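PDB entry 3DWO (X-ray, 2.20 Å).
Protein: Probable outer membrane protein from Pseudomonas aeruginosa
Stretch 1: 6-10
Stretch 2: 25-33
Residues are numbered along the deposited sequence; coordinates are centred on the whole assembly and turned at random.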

# COMPACT_ATOMS: atom_id res chain seq x y z
N PRO A 6 1.39 -6.46 -3.97
CA PRO A 6 1.17 -7.79 -4.54
C PRO A 6 1.60 -8.84 -3.52
O PRO A 6 2.70 -8.75 -2.96
N THR A 7 0.75 -9.83 -3.28
CA THR A 7 1.04 -10.89 -2.32
C THR A 7 1.40 -12.19 -3.05
O THR A 7 0.61 -13.14 -3.07
N THR A 8 2.60 -12.23 -3.63
CA THR A 8 3.05 -13.40 -4.39
C THR A 8 4.45 -13.84 -3.97
O THR A 8 5.03 -13.32 -3.02
N ASN A 9 4.98 -14.82 -4.69
CA ASN A 9 6.32 -15.32 -4.43
C ASN A 9 7.21 -14.84 -5.58
O ASN A 9 6.75 -14.14 -6.49
N THR A 10 8.49 -15.23 -5.54
CA THR A 10 9.44 -14.80 -6.56
C THR A 10 9.04 -15.22 -7.97
O THR A 10 9.23 -14.45 -8.91
N ASN A 25 1.53 -26.48 -8.93
CA ASN A 25 2.09 -26.56 -7.59
C ASN A 25 2.70 -25.27 -7.05
O ASN A 25 3.85 -25.25 -6.62
N ASP A 26 1.92 -24.19 -7.08
CA ASP A 26 2.37 -22.90 -6.59
C ASP A 26 1.77 -22.67 -5.20
O ASP A 26 0.59 -22.38 -5.07
N PRO A 27 2.60 -22.81 -4.15
CA PRO A 27 2.16 -22.64 -2.76
C PRO A 27 1.51 -21.29 -2.43
O PRO A 27 0.81 -21.18 -1.42
N SER A 28 1.72 -20.28 -3.26
CA SER A 28 1.12 -18.97 -3.02
C SER A 28 -0.40 -19.07 -3.08
O SER A 28 -1.11 -18.14 -2.70
N ALA A 29 -0.89 -20.20 -3.57
CA ALA A 29 -2.33 -20.42 -3.68
C ALA A 29 -2.98 -20.45 -2.30
O ALA A 29 -4.17 -20.20 -2.16
N ALA A 30 -2.19 -20.76 -1.28
CA ALA A 30 -2.71 -20.82 0.09
C ALA A 30 -3.44 -19.53 0.46
O ALA A 30 -4.33 -19.53 1.32
N PHE A 31 -3.08 -18.43 -0.19
CA PHE A 31 -3.72 -17.15 0.11
C PHE A 31 -4.45 -16.54 -1.09
O PHE A 31 -5.63 -16.20 -1.01
N ASN A 32 -3.74 -16.41 -2.21
CA ASN A 32 -4.28 -15.81 -3.42
C ASN A 32 -5.54 -16.48 -3.98
O ASN A 32 -6.50 -15.79 -4.35
N ASN A 33 -5.55 -17.80 -4.07
CA ASN A 33 -6.73 -18.53 -4.52
C ASN A 33 -6.61 -19.90 -3.90
O ASN A 33 -6.04 -20.82 -4.49

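Where two segments meet without strand pairing between them, side-chain amides and hydroxyls often do the work that backbone pairing does in a sheet. The contact between residues 6-10 and 25-33 of this probable outer membrane protein is a compact example. It buries 247 Å² in all, counted over both sides, and three residues, Thr7, Asn9 and Asn32, account for most of that area.

Thr7 loses the most surface. Its CA-to-CB bond points toward the second stretch, and the p rotamer places OG1 close to Asn32, which also points in with chi1 at m. The two residues are joined by a pair of hydrogen bonds: Thr7 OG1 donates to Asn32 OD1 at 2.7 Å, and Asn32 ND2 donates to Thr7 O at 2.8 Å. One carboxamide thus uses its acceptor for a hydroxyl and its donor for a backbone carbonyl, a two-point grip. The same ND2 of Asn32 lies 3.0 Å from Ser28 O. Phe31, in the t rotamer, also touches Thr7: its CE2 is 3.3 Å from Thr7 OG1, which sits at the ring edge, near the ring plane. The hydroxyl therefore meets an aromatic edge as well as its polar partner.

Asn9 forms the second anchor. It also points toward the other stretch, with chi1 at p, and its ND2 donates to Asp26 OD1 at 2.7 Å. Asp26, a t rotamer, is held in place from its own side: Ser28 N donates to Asp26 OD1 at 3.0 Å, the capping bond of the turn leading into the helix, while Ser28 OG donates to Asp26 OD2 at 2.7 Å. Both carboxylate oxygens are thereby engaged, and OD1 serves the local turn and the distant segment together. Ser28, with chi1 at p, adds a packing contact, its CB lying 3.5 Å from Asn9 ND2. Asn9 is itself at an N-cap position, and Asp26 precedes the turn that leads into a helix.

Between these anchors Thr8 plays a quieter part. Its CA-to-CB bond runs sideways, its rotamer is m, and its CA comes within 4.4 Å of Asn32 ND2. The general lesson is that a few well-placed amides, paired with a hydroxyl, a backbone carbonyl and a carboxylate, can fasten a loop to a turn and the short helix that follows it.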

# COMPACT_ATOMS: atom_id res chain seq x y z
CB PRO A 6 2.07 -7.79 -5.77
CG PRO A 6 2.08 -6.35 -6.18
CD PRO A 6 2.24 -5.65 -4.86
CB THR A 7 -0.18 -11.13 -1.40
OG1 THR A 7 -1.30 -11.55 -2.18
CG2 THR A 7 -0.55 -9.83 -0.67
CB THR A 8 3.10 -13.08 -5.90
OG1 THR A 8 1.99 -12.24 -6.25
CG2 THR A 8 3.03 -14.34 -6.73
CB ASN A 9 6.32 -16.85 -4.37
CG ASN A 9 5.56 -17.48 -5.51
OD1 ASN A 9 5.61 -17.00 -6.65
ND2 ASN A 9 4.85 -18.56 -5.22
CB THR A 10 10.83 -15.34 -6.26
OG1 THR A 10 10.83 -16.77 -6.37
CG2 THR A 10 11.25 -14.96 -4.86
CB ASN A 25 3.13 -27.68 -7.54
CG ASN A 25 2.55 -29.03 -7.92
OD1 ASN A 25 1.55 -29.48 -7.36
ND2 ASN A 25 3.17 -29.68 -8.90
CB ASP A 26 1.93 -21.79 -7.55
CG ASP A 26 2.25 -20.40 -7.04
OD1 ASP A 26 2.94 -20.28 -6.00
OD2 ASP A 26 1.81 -19.42 -7.67
CB PRO A 27 3.43 -22.89 -1.96
CG PRO A 27 4.51 -22.44 -2.89
CD PRO A 27 4.05 -23.02 -4.21
CB SER A 28 1.61 -17.94 -4.04
OG SER A 28 1.14 -18.27 -5.34
CB ALA A 29 -2.61 -21.73 -4.42
CB ALA A 30 -1.57 -21.08 1.06
CB PHE A 31 -2.69 -16.15 0.63
CG PHE A 31 -3.23 -14.76 0.85
CD1 PHE A 31 -4.15 -14.51 1.87
CD2 PHE A 31 -2.83 -13.70 0.03
CE1 PHE A 31 -4.67 -13.23 2.06
CE2 PHE A 31 -3.34 -12.42 0.22
CZ PHE A 31 -4.26 -12.18 1.23
CB ASN A 32 -3.16 -15.71 -4.45
CG ASN A 32 -2.00 -14.86 -3.94
OD1 ASN A 32 -2.20 -13.71 -3.54
ND2 ASN A 32 -0.79 -15.41 -3.96
CB ASN A 33 -6.82 -18.65 -6.05
CG ASN A 33 -8.21 -19.07 -6.51
OD1 ASN A 33 -8.85 -19.93 -5.90
ND2 ASN A 33 -8.69 -18.46 -7.60